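PDB 4D2M: protein F1 from Vaccinia virus ankara, which binds the BH3 segment of Bim through a Bcl-2-like helical fold and so probably blocks apoptosis in infected cells. Local coordinates for residues V118-M129 with M161-D171. The protein carries 1 engineered substitution. Numbering follows the deposited sequence.
Engineered in segment 118-129: Phe121 (natural residue Ile). Unlike the reference sequence in segment 118-129: Met129 (reference Leu).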
# COMPACT_ATOMS: atom_id res chain seq x y z
N VAL A 118 5.16 13.03 -1.72
CA VAL A 118 3.81 13.31 -1.26
C VAL A 118 3.79 13.49 0.26
O VAL A 118 3.06 14.34 0.78
CB VAL A 118 2.83 12.19 -1.67
CG1 VAL A 118 1.44 12.43 -1.07
CG2 VAL A 118 2.73 12.11 -3.19
N TYR A 119 4.60 12.70 0.96
CA TYR A 119 4.67 12.78 2.42
C TYR A 119 5.02 14.20 2.86
O TYR A 119 4.30 14.81 3.65
CB TYR A 119 5.71 11.81 2.97
CG TYR A 119 5.54 10.37 2.53
CD1 TYR A 119 4.51 9.58 3.03
CD2 TYR A 119 6.42 9.79 1.62
CE1 TYR A 119 4.35 8.27 2.64
CE2 TYR A 119 6.27 8.48 1.22
CZ TYR A 119 5.24 7.72 1.73
OH TYR A 119 5.09 6.41 1.33
N ASP A 120 6.13 14.72 2.33
CA ASP A 120 6.58 16.07 2.68
C ASP A 120 5.60 17.13 2.20
O ASP A 120 5.38 18.13 2.89
CB ASP A 120 7.96 16.34 2.10
CG ASP A 120 9.07 15.61 2.83
OD1 ASP A 120 8.95 15.43 4.07
OD2 ASP A 120 10.06 15.21 2.18
N PHE A 121 5.02 16.94 1.02
CA PHE A 121 4.06 17.91 0.50
C PHE A 121 2.83 17.98 1.40
O PHE A 121 2.33 19.06 1.68
CB PHE A 121 3.64 17.58 -0.94
CG PHE A 121 2.65 18.55 -1.51
CD1 PHE A 121 3.00 19.86 -1.75
CD2 PHE A 121 1.34 18.16 -1.77
CE1 PHE A 121 2.09 20.77 -2.26
CE2 PHE A 121 0.43 19.06 -2.29
CZ PHE A 121 0.80 20.36 -2.53
N ASN A 122 2.36 16.82 1.84
CA ASN A 122 1.23 16.76 2.77
C ASN A 122 1.47 17.63 3.99
O ASN A 122 0.58 18.38 4.41
CB ASN A 122 0.97 15.32 3.20
CG ASN A 122 -0.11 15.23 4.26
OD1 ASN A 122 -1.30 15.22 3.95
ND2 ASN A 122 0.30 15.17 5.52
N ASN A 123 2.67 17.54 4.55
CA ASN A 123 3.02 18.27 5.76
C ASN A 123 3.09 19.78 5.53
O ASN A 123 2.70 20.56 6.39
CB ASN A 123 4.36 17.76 6.32
CG ASN A 123 4.28 16.32 6.80
OD1 ASN A 123 3.19 15.78 7.00
ND2 ASN A 123 5.43 15.69 6.99
N GLU A 124 3.57 20.18 4.36
CA GLU A 124 3.63 21.59 4.00
C GLU A 124 2.22 22.15 3.79
O GLU A 124 1.93 23.28 4.17
CB GLU A 124 4.47 21.81 2.75
CG GLU A 124 5.93 21.40 2.89
CD GLU A 124 6.65 22.11 4.03
OE1 GLU A 124 6.23 23.24 4.38
OE2 GLU A 124 7.62 21.54 4.56
N VAL A 125 1.36 21.35 3.16
CA VAL A 125 -0.04 21.73 2.99
C VAL A 125 -0.69 21.91 4.36
O VAL A 125 -1.39 22.89 4.59
CB VAL A 125 -0.81 20.67 2.15
CG1 VAL A 125 -2.32 20.90 2.19
CG2 VAL A 125 -0.32 20.69 0.72
N ASN A 126 -0.45 20.95 5.25
CA ASN A 126 -0.98 21.03 6.60
C ASN A 126 -0.54 22.32 7.28
O ASN A 126 -1.34 22.99 7.93
CB ASN A 126 -0.54 19.81 7.42
CG ASN A 126 -1.13 19.81 8.82
OD1 ASN A 126 -2.32 19.56 9.01
ND2 ASN A 126 -0.29 20.07 9.82
N THR A 127 0.73 22.67 7.09
CA THR A 127 1.30 23.88 7.69
C THR A 127 0.61 25.14 7.17
O THR A 127 0.26 26.03 7.94
CB THR A 127 2.82 23.96 7.42
OG1 THR A 127 3.49 22.88 8.07
CG2 THR A 127 3.40 25.28 7.93
N ILE A 128 0.42 25.21 5.85
CA ILE A 128 -0.19 26.38 5.21
C ILE A 128 -1.61 26.61 5.71
O ILE A 128 -2.01 27.74 5.97
CB ILE A 128 -0.20 26.22 3.67
CG1 ILE A 128 1.21 26.42 3.10
CG2 ILE A 128 -1.20 27.19 3.01
CD1 ILE A 128 1.54 27.84 2.68
N MET A 129 -2.37 25.53 5.85
CA MET A 129 -3.78 25.63 6.20
C MET A 129 -3.99 26.07 7.65
O MET A 129 -5.04 26.63 7.99
CB MET A 129 -4.48 24.29 5.98
CG MET A 129 -4.76 23.98 4.52
SD MET A 129 -5.38 22.30 4.29
CE MET A 129 -6.74 22.29 5.46
N MET A 161 -2.46 8.84 -2.22
CA MET A 161 -2.30 10.28 -2.19
C MET A 161 -3.64 10.97 -1.91
O MET A 161 -3.71 11.87 -1.08
CB MET A 161 -1.73 10.78 -3.52
CG MET A 161 -1.64 12.30 -3.64
SD MET A 161 -0.98 12.83 -5.23
CE MET A 161 -2.25 12.26 -6.35
N PHE A 162 -4.68 10.53 -2.61
CA PHE A 162 -6.02 11.08 -2.41
C PHE A 162 -6.46 10.93 -0.96
O PHE A 162 -6.95 11.88 -0.34
CB PHE A 162 -7.04 10.38 -3.32
CG PHE A 162 -6.87 10.69 -4.79
CD1 PHE A 162 -6.08 11.74 -5.22
CD2 PHE A 162 -7.52 9.92 -5.74
CE1 PHE A 162 -5.94 12.02 -6.57
CE2 PHE A 162 -7.39 10.19 -7.09
CZ PHE A 162 -6.60 11.24 -7.51
N THR A 163 -6.27 9.73 -0.41
CA THR A 163 -6.73 9.42 0.94
C THR A 163 -6.03 10.31 1.96
O THR A 163 -6.68 10.97 2.76
CB THR A 163 -6.48 7.94 1.27
OG1 THR A 163 -7.17 7.13 0.31
CG2 THR A 163 -6.99 7.60 2.67
N LEU A 164 -4.70 10.34 1.90
CA LEU A 164 -3.91 11.17 2.81
C LEU A 164 -4.29 12.64 2.72
O LEU A 164 -4.64 13.26 3.72
CB LEU A 164 -2.42 10.99 2.52
CG LEU A 164 -1.46 11.95 3.22
CD1 LEU A 164 -1.68 11.96 4.72
CD2 LEU A 164 -0.01 11.58 2.90
N LEU A 165 -4.22 13.21 1.52
CA LEU A 165 -4.41 14.64 1.36
C LEU A 165 -5.84 15.08 1.69
O LEU A 165 -6.05 16.20 2.13
CB LEU A 165 -4.05 15.08 -0.07
CG LEU A 165 -2.60 15.55 -0.26
CD1 LEU A 165 -2.37 16.88 0.45
CD2 LEU A 165 -1.60 14.51 0.20
N SER A 166 -6.80 14.19 1.49
CA SER A 166 -8.20 14.49 1.80
C SER A 166 -8.37 14.75 3.30
O SER A 166 -9.10 15.66 3.70
CB SER A 166 -9.12 13.36 1.35
OG SER A 166 -8.75 12.13 1.96
N HIS A 167 -7.71 13.94 4.12
CA HIS A 167 -7.69 14.18 5.57
C HIS A 167 -7.12 15.56 5.87
O HIS A 167 -7.72 16.34 6.60
CB HIS A 167 -6.86 13.11 6.29
CG HIS A 167 -7.60 11.83 6.53
ND1 HIS A 167 -8.34 11.61 7.67
CD2 HIS A 167 -7.70 10.71 5.79
CE1 HIS A 167 -8.87 10.40 7.62
NE2 HIS A 167 -8.50 9.83 6.49
N THR A 168 -5.96 15.84 5.29
CA THR A 168 -5.25 17.09 5.54
C THR A 168 -6.03 18.31 5.07
O THR A 168 -6.02 19.35 5.73
CB THR A 168 -3.87 17.09 4.85
OG1 THR A 168 -3.16 15.89 5.19
CG2 THR A 168 -3.05 18.30 5.26
N ILE A 169 -6.70 18.20 3.92
CA ILE A 169 -7.42 19.33 3.35
C ILE A 169 -8.73 19.59 4.10
O ILE A 169 -9.13 20.73 4.30
CB ILE A 169 -7.73 19.11 1.85
CG1 ILE A 169 -6.43 19.10 1.05
CG2 ILE A 169 -8.64 20.20 1.30
CD1 ILE A 169 -6.57 18.50 -0.33
N CYS A 170 -9.40 18.52 4.50
CA CYS A 170 -10.70 18.65 5.16
C CYS A 170 -10.54 18.93 6.65
O CYS A 170 -10.92 18.11 7.49
CB CYS A 170 -11.54 17.39 4.95
SG CYS A 170 -11.98 17.11 3.23
N ASP A 171 -9.97 20.09 6.97
CA ASP A 171 -9.89 20.53 8.36
C ASP A 171 -11.22 21.15 8.74
O ASP A 171 -12.10 21.32 7.89
CB ASP A 171 -8.73 21.51 8.56
CG ASP A 171 -8.87 22.77 7.72
OD1 ASP A 171 -9.76 22.81 6.84
OD2 ASP A 171 -8.07 23.70 7.92
O HOH W 1 -4.92 19.89 7.97
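Thr168 drops into a hollow lined by Asn122, Val125 and Asn126, its two branches parting inside it. With chi1 at -51° the methyl lies anti to the backbone N and presses on the flank of the opposite helix, CG2 lying 3.6 Å from Asn126 CB. The hydroxyl turns to Asn122 instead: OG1 donates to Asn122 OD1 at 2.3 Å, so short that the bond's exact geometry is doubtful. The Asn122 side chain, swung across the gap by its extended chi1 (175°), and Leu164 approach from opposite directions, OD1 lying 3.4 Å from Leu164 CG. Val118 supplies the next bump: CG1 settles against Leu165 CD2 (3.9 Å), Met161 CG (4.0 Å) and Leu164 CD2 (4.3 Å). Leu165 CD1 reaches Val125 CG2 and the ring of Phe121, an engineered residue. Near the C-terminal ends, Met129 folds over the Thr168 and Ile169 carbonyls beside Asp171, but it is poorly ordered and its very close approaches are doubtful. A water donates to Asn126 OD1 and Thr168 O, bridging the helices; Asn126 ND2 hydrogen-bonds to Asn126 OD1 of the second subunit. Segments 118-129 and 161-169, parts of the Bcl-2-like bundle, run nearly parallel, 13° apart, their axes 9.7 Å from each other at closest approach. Asp171 caps helix 172-180 through Phe174 N and forms a salt bridge with Arg138. Helix 135-150 packs against Phe121, Leu165 and Ile169, the bound peptide touches Phe121 and Ile128, and the second subunit packs on Asn123 and Asn126, its own Leu164 lying against Tyr119.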